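Local coordinates for iron-containing superoxide dismutase B2 (Trypanosoma brucei, PDB 3ESF), which probably disproportionates superoxide into hydrogen peroxide and molecular oxygen at an iron centre, removing radicals that are toxic to the cell, at residues L8-D13 with F78-M83; K18-E23 with Y168-N173; K31-Y36 with A71-H76; A126-D131 with P156-D161. The protein carries 1 engineered substitution. All coordinates share one frame; numbering follows the deposited sequence.

Contact 1: L8-D13 with F78-M83; sequences LPWGYD and FYWESM
Leu8 lays its CD2 methyl over the face of the Trp80 indole, 3.6 Å from the centroid of the five-membered ring and 13° off its normal, a CH-pi contact. Its CG stands anti to the carbonyl carbon (chi1 -70°), and this sends the branch toward the indole although CB does not point there. Pro9 lies across the base of Trp80, its CD 3.6 Å from Trp80 CB. On its exposed flank Pro9 CG meets the carboxylate of Glu81, whose chain bends at chi2 and brings OE2 back to the proline. Trp10, with an unusual chi1 of 24°, presents the far rim of its indole to Trp80, Trp10 CH2 lying 3.5 Å from Trp80 CE3, with the two six-membered rings steeply inclined. Trp10 NE1 also donates its N-H to two carbonyls, Met83 O in the loop just after the helix (2.9 Å) and Trp80 O in the last helical turn (3.3 Å), a bifurcated bond bent at both branches. Trp80 NE1 bonds His33, and its ring meets the iron ligand His28 edge-to-face. The N-terminal loop thus packs on the C-terminal end of helix 64-81, within the alpha-hairpin domain of iron/manganese superoxide dismutases and in the second shell of the metal site.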
# COMPACT_ATOMS: atom_id res chain seq x y z
N LEU A 8 -16.68 -0.22 16.55
CA LEU A 8 -15.61 0.69 16.96
C LEU A 8 -15.74 0.90 18.48
O LEU A 8 -16.84 1.03 18.99
CB LEU A 8 -15.73 2.02 16.22
CG LEU A 8 -15.41 2.00 14.72
CD1 LEU A 8 -16.06 3.18 14.04
CD2 LEU A 8 -13.90 2.00 14.47
N PRO A 9 -14.61 0.88 19.21
CA PRO A 9 -14.70 1.02 20.67
C PRO A 9 -15.27 2.37 21.12
O PRO A 9 -15.92 2.43 22.15
CB PRO A 9 -13.24 0.83 21.14
CG PRO A 9 -12.55 0.11 19.94
CD PRO A 9 -13.22 0.69 18.74
N TRP A 10 -15.09 3.41 20.30
CA TRP A 10 -15.40 4.78 20.69
C TRP A 10 -16.25 5.56 19.68
O TRP A 10 -16.32 6.79 19.77
CB TRP A 10 -14.09 5.54 20.95
CG TRP A 10 -12.92 4.94 20.24
CD1 TRP A 10 -11.89 4.25 20.81
CD2 TRP A 10 -12.67 4.96 18.83
NE1 TRP A 10 -11.01 3.84 19.84
CE2 TRP A 10 -11.45 4.26 18.62
CE3 TRP A 10 -13.35 5.49 17.72
CZ2 TRP A 10 -10.89 4.08 17.34
CZ3 TRP A 10 -12.79 5.35 16.45
CH2 TRP A 10 -11.57 4.63 16.27
N GLY A 11 -16.85 4.86 18.72
CA GLY A 11 -17.79 5.47 17.77
C GLY A 11 -17.10 6.06 16.55
O GLY A 11 -15.91 6.30 16.58
N TYR A 12 -17.86 6.31 15.48
CA TYR A 12 -17.26 6.79 14.22
C TYR A 12 -16.53 8.11 14.39
O TYR A 12 -15.48 8.33 13.80
CB TYR A 12 -18.32 6.91 13.09
CG TYR A 12 -18.76 5.57 12.55
CD1 TYR A 12 -19.92 4.96 13.03
CD2 TYR A 12 -18.01 4.90 11.58
CE1 TYR A 12 -20.33 3.72 12.56
CE2 TYR A 12 -18.40 3.66 11.09
CZ TYR A 12 -19.57 3.08 11.58
OH TYR A 12 -19.98 1.85 11.12
N ASP A 13 -17.10 8.99 15.21
CA ASP A 13 -16.53 10.33 15.43
C ASP A 13 -15.64 10.39 16.66
O ASP A 13 -15.24 11.47 17.07
CB ASP A 13 -17.64 11.38 15.55
CG ASP A 13 -18.50 11.19 16.80
OD1 ASP A 13 -18.32 10.20 17.56
OD2 ASP A 13 -19.38 12.04 17.02
N PHE A 78 -7.38 -4.92 16.40
CA PHE A 78 -6.32 -4.58 17.34
C PHE A 78 -5.93 -3.09 17.22
O PHE A 78 -5.69 -2.41 18.22
CB PHE A 78 -5.10 -5.48 17.09
CG PHE A 78 -4.23 -5.65 18.29
CD1 PHE A 78 -4.61 -6.50 19.34
CD2 PHE A 78 -3.04 -4.96 18.40
CE1 PHE A 78 -3.81 -6.65 20.47
CE2 PHE A 78 -2.22 -5.12 19.53
CZ PHE A 78 -2.61 -5.96 20.56
N TYR A 79 -5.88 -2.61 15.98
CA TYR A 79 -5.67 -1.18 15.68
C TYR A 79 -6.67 -0.22 16.36
O TYR A 79 -6.25 0.76 16.96
CB TYR A 79 -5.74 -0.99 14.16
CG TYR A 79 -5.64 0.43 13.65
CD1 TYR A 79 -4.54 1.25 13.99
CD2 TYR A 79 -6.63 0.96 12.81
CE1 TYR A 79 -4.43 2.54 13.48
CE2 TYR A 79 -6.55 2.24 12.32
CZ TYR A 79 -5.44 3.03 12.63
OH TYR A 79 -5.35 4.31 12.12
N TRP A 80 -7.97 -0.46 16.22
CA TRP A 80 -8.98 0.39 16.86
C TRP A 80 -8.83 0.37 18.37
O TRP A 80 -8.95 1.42 19.00
CB TRP A 80 -10.44 0.02 16.49
CG TRP A 80 -10.74 -0.00 15.03
CD1 TRP A 80 -11.29 -1.04 14.32
CD2 TRP A 80 -10.53 1.06 14.08
NE1 TRP A 80 -11.40 -0.70 13.00
CE2 TRP A 80 -10.95 0.58 12.81
CE3 TRP A 80 -10.01 2.37 14.17
CZ2 TRP A 80 -10.89 1.36 11.65
CZ3 TRP A 80 -9.94 3.15 13.01
CH2 TRP A 80 -10.38 2.64 11.77
N GLU A 81 -8.55 -0.80 18.95
CA GLU A 81 -8.31 -0.91 20.39
C GLU A 81 -7.01 -0.24 20.86
O GLU A 81 -6.90 0.15 22.02
CB GLU A 81 -8.34 -2.38 20.83
CG GLU A 81 -9.75 -2.98 20.85
CD GLU A 81 -10.68 -2.31 21.87
OE1 GLU A 81 -10.22 -1.46 22.66
OE2 GLU A 81 -11.89 -2.66 21.90
N SER A 82 -6.06 -0.08 19.94
CA SER A 82 -4.77 0.58 20.19
C SER A 82 -4.88 2.11 20.24
O SER A 82 -3.88 2.81 20.47
CB SER A 82 -3.75 0.17 19.11
OG SER A 82 -3.43 -1.23 19.19
N MET A 83 -6.10 2.61 20.04
CA MET A 83 -6.38 4.05 20.07
C MET A 83 -7.57 4.36 20.95
O MET A 83 -8.43 3.49 21.19
CB MET A 83 -6.60 4.57 18.64
CG MET A 83 -5.47 4.21 17.66
SD MET A 83 -5.72 4.97 16.05
CE MET A 83 -7.27 4.19 15.50

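Contact 2: K18-E23 with Y168-N173; sequences KGISKE and YIDYKN
Asp170 receives both the N-H and the hydroxyl of Ser21, the N-cap residue of helix 22-45, and so ties the start of that helix in the alpha-hairpin domain to helix 168-171 of the C-terminal domain. Ser21 N lies 2.8 Å from Asp170 OD2 in a nearly straight bond (167°), and Ser21 OG donates to the syn lone pair of Asp170 OD1 at 2.6 Å. With chi1 at 73°, OG sits between the backbone N and the carbonyl carbon, where it can reach the carboxylate and also accept Gln24 N as the cap of the helix. Two bonds therefore hold the carboxylate against rotation, while Ile20 CA approaches Asp170 OD2 to 3.3 Å. Gln24 joins in from the helix, its OE1 accepting Asp170 N. The packing thins at the exposed Glu23, beside the second subunit: its extended chain runs over Ile169, with Glu23 OE1 3.6 Å from Ile169 CG2, and a long, weak ion pair leads from OE2 to Lys172 of that other subunit. At the other end of the contact the Tyr171 hydroxyl, also bonded to Thr181, donates from OH to Gly19 O at 2.7 Å, in the carbonyl plane and on a lone pair.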
# COMPACT_ATOMS: atom_id res chain seq x y z
N LYS A 18 -9.18 14.49 18.30
CA LYS A 18 -7.73 14.24 18.38
C LYS A 18 -7.02 13.96 17.05
O LYS A 18 -5.85 13.56 17.01
CB LYS A 18 -7.40 13.15 19.39
CG LYS A 18 -6.88 13.71 20.73
CD LYS A 18 -7.22 12.82 21.91
CE LYS A 18 -6.64 13.37 23.22
NZ LYS A 18 -5.19 13.01 23.27
N GLY A 19 -7.72 14.15 15.94
CA GLY A 19 -7.04 14.13 14.65
C GLY A 19 -7.33 12.96 13.73
O GLY A 19 -6.64 12.78 12.73
N ILE A 20 -8.33 12.15 14.05
CA ILE A 20 -8.79 11.14 13.09
C ILE A 20 -10.29 11.35 12.86
O ILE A 20 -11.09 11.06 13.73
CB ILE A 20 -8.38 9.65 13.47
CG1 ILE A 20 -6.86 9.53 13.71
CG2 ILE A 20 -8.74 8.70 12.35
CD1 ILE A 20 -6.32 8.13 14.09
N SER A 21 -10.66 11.85 11.69
CA SER A 21 -12.01 12.37 11.46
C SER A 21 -13.05 11.26 11.34
O SER A 21 -12.75 10.09 11.03
CB SER A 21 -12.02 13.23 10.19
OG SER A 21 -11.93 12.41 9.02
N LYS A 22 -14.30 11.66 11.55
CA LYS A 22 -15.42 10.80 11.32
C LYS A 22 -15.37 10.17 9.91
O LYS A 22 -15.56 8.96 9.79
CB LYS A 22 -16.73 11.58 11.53
CG LYS A 22 -17.94 10.71 11.68
CD LYS A 22 -19.21 11.55 11.65
CE LYS A 22 -20.39 10.73 11.16
NZ LYS A 22 -21.70 11.32 11.56
N GLU A 23 -15.10 10.98 8.88
CA GLU A 23 -14.98 10.47 7.51
C GLU A 23 -13.85 9.45 7.31
O GLU A 23 -14.07 8.42 6.70
CB GLU A 23 -14.93 11.58 6.46
CG GLU A 23 -15.03 11.02 5.01
CD GLU A 23 -14.92 12.09 3.93
OE1 GLU A 23 -14.08 13.01 4.07
OE2 GLU A 23 -15.67 12.00 2.93
N TYR A 168 -5.10 8.56 4.46
CA TYR A 168 -5.13 9.39 3.23
C TYR A 168 -6.19 10.50 3.22
O TYR A 168 -5.93 11.60 2.71
CB TYR A 168 -5.17 8.56 1.93
CG TYR A 168 -4.22 9.18 0.92
CD1 TYR A 168 -2.84 8.89 0.96
CD2 TYR A 168 -4.68 10.12 -0.01
CE1 TYR A 168 -1.94 9.49 0.08
CE2 TYR A 168 -3.79 10.74 -0.89
CZ TYR A 168 -2.43 10.42 -0.84
OH TYR A 168 -1.56 11.06 -1.69
N ILE A 169 -7.35 10.22 3.82
CA ILE A 169 -8.45 11.20 3.88
C ILE A 169 -8.06 12.42 4.73
O ILE A 169 -8.28 13.55 4.31
CB ILE A 169 -9.80 10.56 4.35
CG1 ILE A 169 -10.32 9.59 3.27
CG2 ILE A 169 -10.85 11.61 4.68
CD1 ILE A 169 -11.51 8.72 3.68
N ASP A 170 -7.46 12.18 5.91
CA ASP A 170 -7.10 13.28 6.82
C ASP A 170 -5.72 13.90 6.52
O ASP A 170 -5.50 15.08 6.79
CB ASP A 170 -7.09 12.81 8.27
CG ASP A 170 -8.47 12.51 8.83
OD1 ASP A 170 -9.48 12.86 8.18
OD2 ASP A 170 -8.53 11.89 9.91
N TYR A 171 -4.78 13.09 6.02
CA TYR A 171 -3.36 13.47 5.96
C TYR A 171 -2.73 13.42 4.56
O TYR A 171 -1.55 13.84 4.37
CB TYR A 171 -2.54 12.62 6.94
CG TYR A 171 -2.95 12.88 8.35
CD1 TYR A 171 -2.60 14.09 8.97
CD2 TYR A 171 -3.77 11.96 9.07
CE1 TYR A 171 -3.02 14.38 10.27
CE2 TYR A 171 -4.18 12.27 10.39
CZ TYR A 171 -3.80 13.47 10.97
OH TYR A 171 -4.23 13.81 12.25
N LYS A 172 -3.50 12.90 3.60
CA LYS A 172 -2.99 12.56 2.28
C LYS A 172 -1.65 11.84 2.41
O LYS A 172 -1.52 10.87 3.16
CB LYS A 172 -2.87 13.82 1.40
CG LYS A 172 -4.09 14.73 1.45
CD LYS A 172 -5.02 14.47 0.29
CE LYS A 172 -6.23 15.36 0.34
NZ LYS A 172 -7.22 14.71 1.24
N ASN A 173 -0.65 12.35 1.71
CA ASN A 173 0.70 11.80 1.70
C ASN A 173 1.48 11.91 3.02
O ASN A 173 2.52 11.28 3.15
CB ASN A 173 1.50 12.53 0.62
CG ASN A 173 1.82 13.95 1.02
OD1 ASN A 173 0.95 14.83 0.99
ND2 ASN A 173 3.06 14.19 1.42

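Contact 3: K31-Y36 with A71-H76; sequences KHHMGY and AQIFNH. With FE (Fe (III) ion), chain E.
Gln72 lies against the face of the Tyr36 ring: its CB sits over the centre of the phenol, 3.5 Å from the centroid, in a CH-pi contact. Beyond CB the glutamine chain bends at chi2 (-70°) and runs out along the ring toward the hydroxyl. There Gln72 NE2 donates to Tyr36 OH at 2.9 Å, nearly straight at 168° and with the oxygen in the amide plane, although amide and ring planes are steeply turned against each other. The amide also has a weak, long bond to the water on the iron, and so may link the tyrosine hydroxyl to the metal-bound solvent. The His33 and His76 side chains overlap head to tail, the CB of His76 lying over the middle of the His33 ring. The imidazoles themselves are tilted against each other, and Tyr36 CE2 approaches His76 CE1 to 3.6 Å, which completes an aromatic cluster. His33, its CG anti to the backbone N, reaches helix 71-76 with NE2, which gives a weak bond to Ile73 O; its ND1 is bonded to Trp80. His76 is fixed at both nitrogens. ND1 donates to Gln72 O at 2.6 Å, close to the ring plane, while NE2 binds iron at 2.2 Å, a pairing that probably strengthens the ligand's hold on the metal. The two helix segments cross steeply, their directions 134° apart, in the alpha hairpin, where His28 of helix 22-45 supplies a second ligand, strand 154-161 brings Asp161, His165 completes the protein ligands, and Phe121 of the second subunit packs on Tyr36 and Gln72.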
# COMPACT_ATOMS: atom_id res chain seq x y z
N LYS A 31 -15.77 0.44 4.90
CA LYS A 31 -15.33 -0.05 3.59
C LYS A 31 -14.20 -1.07 3.71
O LYS A 31 -14.41 -2.23 3.36
CB LYS A 31 -15.02 1.11 2.62
CG LYS A 31 -16.15 2.19 2.50
CD LYS A 31 -17.44 1.58 1.92
CE LYS A 31 -18.35 2.60 1.20
NZ LYS A 31 -18.62 3.90 1.92
N HIS A 32 -13.03 -0.68 4.23
CA HIS A 32 -11.90 -1.60 4.29
C HIS A 32 -12.07 -2.74 5.28
O HIS A 32 -12.00 -3.90 4.87
CB HIS A 32 -10.55 -0.87 4.50
CG HIS A 32 -10.26 0.12 3.42
ND1 HIS A 32 -9.73 -0.26 2.20
CD2 HIS A 32 -10.51 1.44 3.32
CE1 HIS A 32 -9.63 0.80 1.42
NE2 HIS A 32 -10.10 1.85 2.07
N HIS A 33 -12.30 -2.41 6.55
CA HIS A 33 -12.35 -3.40 7.63
C HIS A 33 -13.55 -4.35 7.41
O HIS A 33 -13.36 -5.58 7.35
CB HIS A 33 -12.37 -2.71 9.03
CG HIS A 33 -12.15 -3.64 10.19
ND1 HIS A 33 -12.25 -3.24 11.50
CD2 HIS A 33 -11.88 -4.97 10.23
CE1 HIS A 33 -12.03 -4.27 12.30
NE2 HIS A 33 -11.80 -5.34 11.55
N MET A 34 -14.74 -3.79 7.24
CA MET A 34 -15.92 -4.62 6.94
C MET A 34 -15.84 -5.34 5.60
O MET A 34 -16.39 -6.41 5.46
CB MET A 34 -17.24 -3.83 7.02
CG MET A 34 -17.96 -3.89 8.39
SD MET A 34 -18.43 -5.52 9.09
CE MET A 34 -18.92 -6.41 7.63
N GLY A 35 -15.15 -4.75 4.63
CA GLY A 35 -14.90 -5.41 3.35
C GLY A 35 -14.21 -6.76 3.47
O GLY A 35 -14.56 -7.71 2.74
N TYR A 36 -13.24 -6.87 4.37
CA TYR A 36 -12.57 -8.15 4.63
C TYR A 36 -13.53 -9.19 5.18
O TYR A 36 -13.48 -10.35 4.78
CB TYR A 36 -11.37 -7.98 5.59
CG TYR A 36 -10.27 -7.05 5.08
CD1 TYR A 36 -9.59 -7.33 3.89
CD2 TYR A 36 -9.90 -5.90 5.79
CE1 TYR A 36 -8.58 -6.48 3.40
CE2 TYR A 36 -8.89 -5.04 5.32
CZ TYR A 36 -8.23 -5.35 4.12
OH TYR A 36 -7.23 -4.53 3.64
N ALA A 71 -6.23 -12.17 8.78
CA ALA A 71 -5.15 -11.35 9.32
C ALA A 71 -5.52 -9.87 9.38
O ALA A 71 -5.32 -9.22 10.41
CB ALA A 71 -3.86 -11.55 8.51
N GLN A 72 -6.03 -9.33 8.28
CA GLN A 72 -6.50 -7.95 8.26
C GLN A 72 -7.66 -7.69 9.22
O GLN A 72 -7.74 -6.61 9.79
CB GLN A 72 -6.90 -7.51 6.85
CG GLN A 72 -5.72 -7.35 5.92
CD GLN A 72 -4.85 -6.16 6.26
OE1 GLN A 72 -3.93 -6.28 7.06
NE2 GLN A 72 -5.13 -5.02 5.65
N ILE A 73 -8.55 -8.66 9.38
CA ILE A 73 -9.61 -8.54 10.38
C ILE A 73 -9.06 -8.36 11.81
O ILE A 73 -9.45 -7.45 12.54
CB ILE A 73 -10.64 -9.70 10.26
CG1 ILE A 73 -11.40 -9.58 8.92
CG2 ILE A 73 -11.64 -9.71 11.46
CD1 ILE A 73 -12.07 -10.86 8.46
N PHE A 74 -8.16 -9.25 12.20
CA PHE A 74 -7.54 -9.17 13.52
C PHE A 74 -6.71 -7.89 13.67
O PHE A 74 -6.80 -7.23 14.71
CB PHE A 74 -6.69 -10.42 13.75
CG PHE A 74 -5.88 -10.38 14.97
CD1 PHE A 74 -6.29 -11.09 16.10
CD2 PHE A 74 -4.71 -9.63 15.02
CE1 PHE A 74 -5.52 -11.05 17.27
CE2 PHE A 74 -3.95 -9.57 16.19
CZ PHE A 74 -4.34 -10.29 17.31
N ASN A 75 -5.92 -7.55 12.65
CA ASN A 75 -5.04 -6.37 12.69
C ASN A 75 -5.86 -5.10 12.90
O ASN A 75 -5.47 -4.26 13.67
CB ASN A 75 -4.20 -6.22 11.40
CG ASN A 75 -3.13 -7.29 11.27
OD1 ASN A 75 -2.82 -8.03 12.22
ND2 ASN A 75 -2.55 -7.37 10.10
N HIS A 76 -6.98 -4.95 12.18
CA HIS A 76 -7.84 -3.77 12.33
C HIS A 76 -8.55 -3.72 13.66
O HIS A 76 -8.71 -2.65 14.23
CB HIS A 76 -8.86 -3.71 11.19
CG HIS A 76 -8.26 -3.27 9.90
ND1 HIS A 76 -7.55 -4.13 9.08
CD2 HIS A 76 -8.17 -2.05 9.33
CE1 HIS A 76 -7.08 -3.45 8.05
NE2 HIS A 76 -7.42 -2.18 8.19
FE FE E . -6.47 -0.48 7.26
O HOH W 1 -4.93 -1.81 6.60

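Contact 4: A126-D131 with P156-D161. Engineered in segment 156-161: Thr159 (natural residue Ala). With FE (Fe (III) ion), chain E.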
# COMPACT_ATOMS: atom_id res chain seq x y z
N ALA A 126 2.94 -1.16 11.98
CA ALA A 126 3.99 -1.04 13.00
C ALA A 126 3.44 -1.57 14.29
O ALA A 126 2.31 -1.22 14.68
CB ALA A 126 4.49 0.38 13.15
N TRP A 127 4.21 -2.42 14.96
CA TRP A 127 3.76 -3.05 16.18
C TRP A 127 4.71 -2.79 17.35
O TRP A 127 5.92 -2.65 17.17
CB TRP A 127 3.66 -4.57 16.05
CG TRP A 127 2.77 -5.10 14.96
CD1 TRP A 127 3.09 -5.26 13.63
CD2 TRP A 127 1.42 -5.56 15.10
NE1 TRP A 127 2.05 -5.79 12.96
CE2 TRP A 127 1.00 -5.98 13.81
CE3 TRP A 127 0.54 -5.71 16.19
CZ2 TRP A 127 -0.27 -6.50 13.57
CZ3 TRP A 127 -0.74 -6.21 15.95
CH2 TRP A 127 -1.14 -6.61 14.65
N LEU A 128 4.13 -2.77 18.54
CA LEU A 128 4.86 -3.09 19.75
C LEU A 128 4.44 -4.54 20.06
O LEU A 128 3.25 -4.83 20.08
CB LEU A 128 4.51 -2.12 20.90
CG LEU A 128 5.10 -2.34 22.31
CD1 LEU A 128 6.63 -2.44 22.30
CD2 LEU A 128 4.66 -1.23 23.26
N VAL A 129 5.42 -5.43 20.25
CA VAL A 129 5.14 -6.81 20.62
C VAL A 129 6.02 -7.22 21.79
O VAL A 129 7.05 -6.61 22.06
CB VAL A 129 5.35 -7.86 19.44
CG1 VAL A 129 4.51 -7.53 18.22
CG2 VAL A 129 6.84 -8.03 19.10
N GLN A 130 5.59 -8.27 22.48
CA GLN A 130 6.42 -8.88 23.50
C GLN A 130 6.83 -10.27 23.04
O GLN A 130 6.00 -11.06 22.59
CB GLN A 130 5.66 -8.97 24.82
CG GLN A 130 6.55 -9.47 26.00
CD GLN A 130 5.76 -9.74 27.26
OE1 GLN A 130 4.55 -10.00 27.21
NE2 GLN A 130 6.44 -9.71 28.40
N ASP A 131 8.13 -10.56 23.16
CA ASP A 131 8.63 -11.93 23.14
C ASP A 131 8.20 -12.70 24.43
O ASP A 131 8.59 -12.36 25.55
CB ASP A 131 10.16 -11.93 22.99
CG ASP A 131 10.73 -13.32 22.77
OD1 ASP A 131 10.42 -14.24 23.55
OD2 ASP A 131 11.50 -13.51 21.81
N PRO A 156 1.15 -9.43 20.49
CA PRO A 156 0.99 -8.03 20.15
C PRO A 156 0.49 -7.22 21.35
O PRO A 156 -0.29 -7.72 22.17
CB PRO A 156 -0.03 -8.06 19.01
CG PRO A 156 -0.80 -9.29 19.21
CD PRO A 156 0.14 -10.28 19.83
N ILE A 157 0.97 -5.98 21.43
CA ILE A 157 0.66 -5.06 22.52
C ILE A 157 -0.07 -3.86 21.91
O ILE A 157 -1.13 -3.47 22.37
CB ILE A 157 1.96 -4.59 23.26
CG1 ILE A 157 2.74 -5.77 23.88
CG2 ILE A 157 1.67 -3.45 24.25
CD1 ILE A 157 1.92 -6.70 24.83
N LEU A 158 0.50 -3.29 20.85
CA LEU A 158 -0.10 -2.15 20.15
C LEU A 158 0.16 -2.26 18.66
O LEU A 158 1.15 -2.84 18.24
CB LEU A 158 0.51 -0.82 20.62
CG LEU A 158 0.18 -0.12 21.94
CD1 LEU A 158 1.20 0.96 22.19
CD2 LEU A 158 -1.24 0.46 22.00
N THR A 159 -0.72 -1.67 17.85
CA THR A 159 -0.42 -1.51 16.42
C THR A 159 -0.89 -0.17 15.85
O THR A 159 -1.90 0.40 16.30
CB THR A 159 -0.94 -2.72 15.55
OG1 THR A 159 -0.26 -2.77 14.28
CG2 THR A 159 -2.44 -2.65 15.34
N CYS A 160 -0.13 0.34 14.89
CA CYS A 160 -0.56 1.44 14.04
C CYS A 160 -0.59 1.00 12.56
O CYS A 160 0.45 0.58 12.01
CB CYS A 160 0.41 2.63 14.23
SG CYS A 160 0.04 4.05 13.17
N ASP A 161 -1.78 1.07 11.94
CA ASP A 161 -1.99 0.79 10.52
C ASP A 161 -1.29 1.86 9.72
O ASP A 161 -1.53 3.05 9.96
CB ASP A 161 -3.52 0.83 10.19
CG ASP A 161 -3.86 0.25 8.83
OD1 ASP A 161 -2.96 -0.21 8.11
OD2 ASP A 161 -5.09 0.18 8.48
FE FE E . -6.47 -0.48 7.26
O HOH W 1 -4.93 -1.81 6.60
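With chi1 at -161°, the engineered Thr159 (Ala in the natural sequence) has OG1 anti to its backbone N, and Trp127, its CG anti to the carbonyl carbon (chi1 -58°), swings its indole alongside. The two side chains point the same way, and the threonine lies over the indole face: CB is 3.6 Å from the centroid of the six-membered ring, a CH-pi contact. Thr159 OG1 also donates to Ala126 O at 3.0 Å, from above the carbonyl plane, so this oxygen is gripped twice, the other donor being Cys160 N at 2.9 Å in that plane. Further along the same face of the sheet Pro156 CB touches Trp127 CZ3 at 3.6 Å, while Trp127 NE1 bonds Thr142 on the neighbouring strand. Ala126 pairs with Cys160 and Leu128 with Leu158 as antiparallel hydrogen-bonded pairs. The register shifts by one residue at a classic beta bulge, where Ile157 and Leu158 both face Leu128 and beyond which Val129 pairs with Pro156. Leu128 O accepts Ile157 N at 2.9 Å and Leu158 N at 3.2 Å, both from the same face of its plane. The bulge turns Ile157 toward the partner strand, its CG2 meeting Leu128 CD2 at 3.9 Å. At the end of strand 154-161 Asp161 OD2 binds iron at 2.0 Å, while OD1 accepts Trp163 N and, weakly, the iron-bound water. This antiparallel pairing in the three-stranded sheet belongs to the C-terminal domain of iron/manganese superoxide dismutases, which here delivers the aspartate ligand to the metal site.

In the fold
Contacts 1 and 3 share helix 64-81 in the alpha-hairpin domain, their centres about 13 Å apart, with contact 3 nested inside the loop closed by contact 1. Contact 4 follows both along the chain and lies in the sheet of the C-terminal domain, its centre about 17 Å from that of contact 3; the iron and its water belong to both, so the metal joins the two domains. Contacts 1 and 4 also meet, Phe78 packing on Pro156. Contact 2 makes another tie between the domains, pairing the start of helix 22-45 with helix 168-171 and enclosing contacts 3 and 4 in sequence. It touches contact 1 through Ile20 and Met83, and, like contact 3, reaches the second subunit.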